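Local coordinates for putative cytochrome P450 YjiB (Bacillus subtilis subsp. subtilis, PDB 4RM4), which probably acts as a heme-dependent monooxygenase, a cytochrome P450 that uses molecular oxygen and the iron of its bound heme to oxidise organic substrates, at residues E31-R34 with K35-V39; E118-Q121 with K122-R126; H154-Q157 with F158-S162. All coordinates share one frame; numbering follows the deposited sequence.

Contact 1: residues E31-R34 with K35-V39; sequences ESMR and KDAPV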
loop_
_atom_site.group_PDB
_atom_site.type_symbol
_atom_site.label_atom_id
_atom_site.label_comp_id
_atom_site.label_asym_id
_atom_site.label_seq_id
_atom_site.Cartn_x
_atom_site.Cartn_y
_atom_site.Cartn_z
ATOM N N GLU A 31 14.891 -9.143 -12.805
ATOM C CA GLU A 31 16.077 -9.984 -12.679
ATOM C C GLU A 31 17.097 -9.675 -13.770
ATOM O O GLU A 31 18.299 -9.628 -13.504
ATOM C CB GLU A 31 15.732 -11.480 -12.685
ATOM C CG GLU A 31 16.977 -12.377 -12.582
ATOM C CD GLU A 31 16.664 -13.750 -12.032
ATOM O OE1 GLU A 31 15.470 -14.115 -11.978
ATOM O OE2 GLU A 31 17.616 -14.469 -11.653
ATOM N N SER A 32 16.614 -9.431 -14.986
ATOM C CA SER A 32 17.502 -9.089 -16.088
ATOM C C SER A 32 18.181 -7.725 -15.870
ATOM O O SER A 32 19.367 -7.569 -16.152
ATOM C CB SER A 32 16.765 -9.143 -17.428
ATOM O OG SER A 32 15.960 -8.005 -17.624
ATOM N N MET A 33 17.441 -6.747 -15.347
ATOM C CA MET A 33 18.025 -5.435 -15.052
ATOM C C MET A 33 19.032 -5.492 -13.903
ATOM O O MET A 33 20.089 -4.883 -13.972
ATOM C CB MET A 33 16.929 -4.398 -14.753
ATOM C CG MET A 33 15.889 -4.287 -15.851
ATOM S SD MET A 33 16.505 -3.553 -17.386
ATOM C CE MET A 33 16.790 -1.859 -16.856
ATOM N N ARG A 34 18.706 -6.206 -12.832
ATOM C CA ARG A 34 19.667 -6.325 -11.737
ATOM C C ARG A 34 21.001 -6.856 -12.257
ATOM O O ARG A 34 22.082 -6.406 -11.838
ATOM C CB ARG A 34 19.138 -7.241 -10.639
ATOM C CG ARG A 34 18.007 -6.631 -9.835
ATOM C CD ARG A 34 17.820 -7.390 -8.535
ATOM N NE ARG A 34 17.540 -8.823 -8.714
ATOM C CZ ARG A 34 16.346 -9.320 -9.035
ATOM N NH1 ARG A 34 16.171 -10.632 -9.158
ATOM N NH2 ARG A 34 15.325 -8.510 -9.251
ATOM N N LYS A 35 20.906 -7.805 -13.184
ATOM C CA LYS A 35 22.086 -8.455 -13.741
ATOM C C LYS A 35 22.776 -7.628 -14.826
ATOM O O LYS A 35 24.004 -7.497 -14.827
ATOM C CB LYS A 35 21.709 -9.832 -14.297
ATOM C CG LYS A 35 22.184 -10.996 -13.442
ATOM C CD LYS A 35 23.699 -11.160 -13.539
ATOM C CE LYS A 35 24.161 -12.473 -12.925
ATOM N NZ LYS A 35 25.577 -12.788 -13.281
ATOM N N ASP A 36 21.985 -7.075 -15.738
ATOM C CA ASP A 36 22.508 -6.429 -16.947
ATOM C C ASP A 36 22.557 -4.902 -16.922
ATOM O O ASP A 36 23.411 -4.310 -17.579
ATOM C CB ASP A 36 21.704 -6.870 -18.167
ATOM C CG ASP A 36 21.878 -8.336 -18.477
ATOM O OD1 ASP A 36 22.961 -8.877 -18.171
ATOM O OD2 ASP A 36 20.931 -8.947 -19.014
ATOM N N ALA A 37 21.632 -4.264 -16.203
ATOM C CA ALA A 37 21.560 -2.802 -16.186
ATOM C C ALA A 37 21.009 -2.293 -14.855
ATOM O O ALA A 37 19.938 -1.683 -14.822
ATOM C CB ALA A 37 20.687 -2.286 -17.363
ATOM N N PRO A 38 21.735 -2.541 -13.756
ATOM C CA PRO A 38 21.144 -2.245 -12.442
ATOM C C PRO A 38 20.880 -0.760 -12.182
ATOM O O PRO A 38 20.041 -0.447 -11.340
ATOM C CB PRO A 38 22.177 -2.797 -11.445
ATOM C CG PRO A 38 23.495 -2.819 -12.224
ATOM C CD PRO A 38 23.095 -3.108 -13.652
ATOM N N VAL A 39 21.606 0.127 -12.855
ATOM C CA VAL A 39 21.357 1.560 -12.754
ATOM C C VAL A 39 21.251 2.118 -14.172
ATOM O O VAL A 39 22.239 2.250 -14.866
ATOM C CB VAL A 39 22.465 2.295 -11.977
ATOM C CG1 VAL A 39 22.172 3.786 -11.927
ATOM C CG2 VAL A 39 22.582 1.728 -10.570
#

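Contact 2: residues E118-Q121 with K122-R126; sequences ELIQ and KFQGR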
loop_
_atom_site.group_PDB
_atom_site.type_symbol
_atom_site.label_atom_id
_atom_site.label_comp_id
_atom_site.label_asym_id
_atom_site.label_seq_id
_atom_site.Cartn_x
_atom_site.Cartn_y
_atom_site.Cartn_z
ATOM N N GLU A 118 -18.094 -10.221 8.301
ATOM C CA GLU A 118 -19.307 -9.812 7.589
ATOM C C GLU A 118 -19.159 -9.915 6.076
ATOM O O GLU A 118 -20.094 -10.312 5.380
ATOM C CB GLU A 118 -19.724 -8.396 7.995
ATOM C CG GLU A 118 -20.097 -8.282 9.459
ATOM C CD GLU A 118 -20.810 -6.984 9.783
ATOM O OE1 GLU A 118 -21.053 -6.185 8.853
ATOM O OE2 GLU A 118 -21.133 -6.769 10.972
ATOM N N LEU A 119 -17.979 -9.560 5.568
ATOM C CA LEU A 119 -17.699 -9.697 4.145
ATOM C C LEU A 119 -17.778 -11.157 3.735
ATOM O O LEU A 119 -18.425 -11.504 2.748
ATOM C CB LEU A 119 -16.310 -9.145 3.813
ATOM C CG LEU A 119 -16.225 -7.621 3.757
ATOM C CD1 LEU A 119 -14.766 -7.166 3.724
ATOM C CD2 LEU A 119 -16.992 -7.104 2.557
ATOM N N ILE A 120 -17.109 -12.004 4.503
ATOM C CA ILE A 120 -17.051 -13.429 4.207
ATOM C C ILE A 120 -18.447 -14.066 4.180
ATOM O O ILE A 120 -18.756 -14.869 3.292
ATOM C CB ILE A 120 -16.121 -14.166 5.190
ATOM C CG1 ILE A 120 -14.678 -13.681 4.996
ATOM C CG2 ILE A 120 -16.227 -15.669 4.987
ATOM C CD1 ILE A 120 -13.655 -14.318 5.920
ATOM N N GLN A 121 -19.291 -13.681 5.136
ATOM C CA GLN A 121 -20.653 -14.205 5.230
ATOM C C GLN A 121 -21.423 -14.078 3.921
ATOM O O GLN A 121 -22.228 -14.951 3.584
ATOM C CB GLN A 121 -21.425 -13.522 6.368
ATOM C CG GLN A 121 -21.209 -14.145 7.740
ATOM C CD GLN A 121 -21.715 -13.270 8.875
ATOM O OE1 GLN A 121 -21.858 -12.055 8.723
ATOM N NE2 GLN A 121 -21.982 -13.885 10.026
ATOM N N LYS A 122 -21.165 -13.002 3.181
ATOM C CA LYS A 122 -21.862 -12.750 1.923
ATOM C C LYS A 122 -21.539 -13.780 0.837
ATOM O O LYS A 122 -22.378 -14.053 -0.022
ATOM C CB LYS A 122 -21.571 -11.331 1.407
ATOM C CG LYS A 122 -22.082 -10.206 2.295
ATOM C CD LYS A 122 -21.923 -8.850 1.603
ATOM C CE LYS A 122 -22.289 -7.695 2.521
ATOM N NZ LYS A 122 -23.724 -7.715 2.921
ATOM N N PHE A 123 -20.334 -14.355 0.866
ATOM C CA PHE A 123 -19.965 -15.337 -0.156
ATOM C C PHE A 123 -19.616 -16.723 0.394
ATOM O O PHE A 123 -19.095 -17.573 -0.332
ATOM C CB PHE A 123 -18.866 -14.803 -1.093
ATOM C CG PHE A 123 -17.576 -14.437 -0.406
ATOM C CD1 PHE A 123 -16.528 -15.343 -0.336
ATOM C CD2 PHE A 123 -17.398 -13.177 0.141
ATOM C CE1 PHE A 123 -15.336 -15.002 0.271
ATOM C CE2 PHE A 123 -16.203 -12.831 0.760
ATOM C CZ PHE A 123 -15.172 -13.746 0.823
ATOM N N GLN A 124 -19.942 -16.940 1.665
ATOM C CA GLN A 124 -19.613 -18.167 2.397
ATOM C C GLN A 124 -20.171 -19.460 1.782
ATOM O O GLN A 124 -19.633 -20.545 2.010
ATOM C CB GLN A 124 -20.103 -18.035 3.842
ATOM C CG GLN A 124 -19.959 -19.296 4.684
ATOM C CD GLN A 124 -18.568 -19.452 5.274
ATOM O OE1 GLN A 124 -18.259 -18.872 6.316
ATOM N NE2 GLN A 124 -17.724 -20.243 4.617
ATOM N N GLY A 125 -21.250 -19.353 1.014
ATOM C CA GLY A 125 -21.892 -20.539 0.468
ATOM C C GLY A 125 -21.622 -20.835 -0.998
ATOM O O GLY A 125 -22.158 -21.797 -1.553
ATOM N N ARG A 126 -20.781 -20.023 -1.627
ATOM C CA ARG A 126 -20.598 -20.098 -3.068
ATOM C C ARG A 126 -19.444 -21.006 -3.473
ATOM O O ARG A 126 -18.454 -21.132 -2.753
ATOM C CB ARG A 126 -20.423 -18.692 -3.644
ATOM C CG ARG A 126 -21.636 -17.797 -3.400
ATOM C CD ARG A 126 -21.298 -16.326 -3.558
ATOM N NE ARG A 126 -20.640 -16.043 -4.829
ATOM C CZ ARG A 126 -20.183 -14.846 -5.180
ATOM N NH1 ARG A 126 -20.314 -13.816 -4.351
ATOM N NH2 ARG A 126 -19.594 -14.678 -6.359
#

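Contact 3: residues H154-Q157 with F158-S162; sequences HMEQ and FKAWS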
loop_
_atom_site.group_PDB
_atom_site.type_symbol
_atom_site.label_atom_id
_atom_site.label_comp_id
_atom_site.label_asym_id
_atom_site.label_seq_id
_atom_site.Cartn_x
_atom_site.Cartn_y
_atom_site.Cartn_z
ATOM N N HIS A 154 -23.306 7.557 6.063
ATOM C CA HIS A 154 -22.691 8.240 4.922
ATOM C C HIS A 154 -21.662 7.376 4.206
ATOM O O HIS A 154 -20.847 7.870 3.424
ATOM C CB HIS A 154 -22.076 9.566 5.352
ATOM C CG HIS A 154 -23.093 10.616 5.672
ATOM N ND1 HIS A 154 -24.220 10.812 4.902
ATOM C CD2 HIS A 154 -23.165 11.514 6.682
ATOM C CE1 HIS A 154 -24.939 11.793 5.421
ATOM N NE2 HIS A 154 -24.322 12.234 6.502
ATOM N N MET A 155 -21.745 6.075 4.452
ATOM C CA MET A 155 -20.808 5.114 3.898
ATOM C C MET A 155 -20.733 5.020 2.367
ATOM O O MET A 155 -19.650 4.800 1.833
ATOM C CB MET A 155 -21.059 3.732 4.500
ATOM C CG MET A 155 -20.679 3.651 5.970
ATOM S SD MET A 155 -18.893 3.767 6.202
ATOM C CE MET A 155 -18.364 2.194 5.516
ATOM N N GLU A 156 -21.856 5.167 1.658
ATOM C CA GLU A 156 -21.823 4.999 0.193
ATOM C C GLU A 156 -21.147 6.160 -0.514
ATOM O O GLU A 156 -20.435 5.980 -1.504
ATOM C CB GLU A 156 -23.215 4.788 -0.404
ATOM C CG GLU A 156 -23.221 4.815 -1.944
ATOM C CD GLU A 156 -22.240 3.810 -2.574
ATOM O OE1 GLU A 156 -22.151 2.658 -2.091
ATOM O OE2 GLU A 156 -21.556 4.177 -3.562
ATOM N N GLN A 157 -21.382 7.357 -0.004
ATOM C CA GLN A 157 -20.798 8.555 -0.575
ATOM C C GLN A 157 -19.289 8.462 -0.420
ATOM O O GLN A 157 -18.521 8.865 -1.290
ATOM C CB GLN A 157 -21.336 9.762 0.188
ATOM C CG GLN A 157 -21.117 11.093 -0.482
ATOM C CD GLN A 157 -21.766 12.218 0.303
ATOM O OE1 GLN A 157 -22.250 12.013 1.422
ATOM N NE2 GLN A 157 -21.786 13.409 -0.278
ATOM N N PHE A 158 -18.871 7.921 0.713
ATOM C CA PHE A 158 -17.455 7.777 1.006
ATOM C C PHE A 158 -16.807 6.733 0.102
ATOM O O PHE A 158 -15.749 6.964 -0.469
ATOM C CB PHE A 158 -17.274 7.388 2.468
ATOM C CG PHE A 158 -15.873 7.543 2.957
ATOM C CD1 PHE A 158 -15.373 8.794 3.251
ATOM C CD2 PHE A 158 -15.063 6.447 3.116
ATOM C CE1 PHE A 158 -14.075 8.948 3.700
ATOM C CE2 PHE A 158 -13.766 6.594 3.575
ATOM C CZ PHE A 158 -13.284 7.851 3.870
ATOM N N LYS A 159 -17.452 5.581 -0.021
ATOM C CA LYS A 159 -16.995 4.539 -0.929
ATOM C C LYS A 159 -16.865 5.073 -2.355
ATOM O O LYS A 159 -15.892 4.797 -3.044
ATOM C CB LYS A 159 -17.957 3.355 -0.884
ATOM C CG LYS A 159 -17.603 2.218 -1.827
ATOM C CD LYS A 159 -16.280 1.571 -1.428
ATOM C CE LYS A 159 -16.116 0.204 -2.074
ATOM N NZ LYS A 159 -14.874 -0.494 -1.634
ATOM N N ALA A 160 -17.850 5.856 -2.788
ATOM C CA ALA A 160 -17.845 6.424 -4.131
ATOM C C ALA A 160 -16.618 7.292 -4.388
ATOM O O ALA A 160 -16.018 7.228 -5.462
ATOM C CB ALA A 160 -19.119 7.224 -4.374
ATOM N N TRP A 161 -16.264 8.110 -3.400
ATOM C CA TRP A 161 -15.030 8.895 -3.440
ATOM C C TRP A 161 -13.787 8.005 -3.521
ATOM O O TRP A 161 -12.858 8.289 -4.286
ATOM C CB TRP A 161 -14.934 9.775 -2.195
ATOM C CG TRP A 161 -15.844 10.964 -2.213
ATOM C CD1 TRP A 161 -16.191 11.715 -3.296
ATOM C CD2 TRP A 161 -16.529 11.533 -1.093
ATOM N NE1 TRP A 161 -17.049 12.723 -2.919
ATOM C CE2 TRP A 161 -17.274 12.630 -1.570
ATOM C CE3 TRP A 161 -16.588 11.219 0.272
ATOM C CZ2 TRP A 161 -18.068 13.415 -0.737
ATOM C CZ3 TRP A 161 -17.374 12.000 1.097
ATOM C CH2 TRP A 161 -18.104 13.085 0.590
ATOM N N SER A 162 -13.761 6.934 -2.730
ATOM C CA SER A 162 -12.607 6.031 -2.746
ATOM C C SER A 162 -12.444 5.349 -4.094
ATOM O O SER A 162 -11.320 5.068 -4.525
ATOM C CB SER A 162 -12.686 4.993 -1.623
ATOM O OG SER A 162 -12.250 5.554 -0.402
#

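Contact 1: residues E31-R34 with K35-V39
Lys35 follows Glu31 by one helical turn: its N donates to Glu31 O at 3.2 Å, and its CB lies 3.5 Å from that same carbonyl oxygen before the rest of the chain leads away. Asp36 repeats the step with a shorter bond, N to Ser32 O 2.7 Å. With CG anti to the carbonyl carbon (chi1 -66°), Asp36 lays CB 3.2 Å and OD2 3.5 Å from Ser32 O; the hydroxyl of Ser32 is bonded to Trp29 O. Ala37 is where helix 27-36 ends, the first residue to leave helical backbone angles, and its N donates to Met33 O, an atom whose place is less certain. The thioether of Met33, bent at both chi2 and chi3, curls round so that CE rests 4.0 Å from Ala37 CB. Pro38 then carries the chain into strand 39-42, an outermost strand of the mixed sheet. Having no N-H, it adds no further helical bond; instead its ring lies against the last turn, CB 3.6 Å from Arg34 O. The guanidinium of Arg34 is bonded to Ser316 and forms a salt bridge with Glu321. Met33 and Arg34 touch Phe51, and Arg34 and Pro38 touch Leu52.

Contact 2: residues E118-Q121 with K122-R126
Near its end helix 102-123 gives way to a type I beta turn, Phe123 to Arg126, which leads to strand 128-130. The closing bonds join residues three apart: Lys122 N donates to Leu119 O at 3.2 Å and Phe123 N to Ile120 O at 2.9 Å. Phe123 takes the crowded position, CG between the backbone N and the carbonyl carbon (chi1 60°), which folds its ring back over the turn. Ile120 O lies over one face of this ring, offset toward the rim, while Phe123 CD2 and Phe123 CE2 are each 3.3 Å from Leu119 O. At the far end of the ring, Phe123 CZ meets Ile120 CG1 at 4.2 Å; the ring also meets that of Phe129, and Leu366 of helix 352-369 touches it. An alanine in place of Phe123 would probably leave Ile120 CG1 without its aromatic neighbour and open a gap facing Phe129 and Leu366. Gln124 bends at chi2, bringing OE1 to 4.0 Å from Ile120 CG2, and its NE2 bonds to Ala369 O at the end of helix 352-369. Ile120 also reaches that helix, touching Ser365 and Ala369. Since the three-apart bonds leave this helix end only weakly held by its own backbone, the packing of Phe123 and Ile120 and the bond from Gln124 NE2 to Ala369 O probably do much to hold it to helix 352-369.

Contact 3: residues H154-Q157 with F158-S162
Gln157 sends CG anti to its backbone N (chi1 -165°) and runs extended from there, whereas Trp161, one turn on, has CG beside the backbone N; these torsions direct chain and indole the same way and bring Gln157 CG over the ring. It sits 4.0 Å from the centroid of the six-membered ring and 21° off the normal, a CH-pi contact. Beyond CG the amide runs out past the CZ2–CH2 edge instead of covering the ring, its plane 27° from that of the indole, with Gln157 NE2 3.7 Å from Trp161 CZ2. Gln157 O also lies over a face of the indole, 3.3 Å from Trp161 CD2, and accepts the bond from Trp161 N at 3.2 Å. This is the opening of helix 155-165, with His154 at the N-cap position; the first backbone bond, Phe158 N to His154 O, is weak at 3.4 Å, and Lys159 N to Met155 O tightens to 3.0 Å. The bent chain of Glu156 brings OE2 to 4.0 Å from Ala160 CB. The indole NE1 is bonded to Glu190 of helix 177-204, and Phe194 meets the ring edge-to-face. Phe158 packs on Phe195, Leu237 and Ser145, and Lys159 makes a cation-pi contact with Tyr137.

The three contacts follow one another along the chain and mark helix ends in a single cytochrome P450 fold: contacts 1 and 2 close helices, contact 3 starts one. Contacts 2 and 3 are neighbours, their centres 22 Å apart and nearest atoms about 8 Å, and helix 138-147 bridges them, meeting Leu119 from one and Met155, Phe158 and Lys159 from the other. Contact 1 lies across the molecule from contact 3, on the opposite side of the chain's centre, with centres 43 Å apart. All three lie away from the heme-binding site; even so, the side chain of Phe158 in contact 3 is about 10 Å from the bound heme.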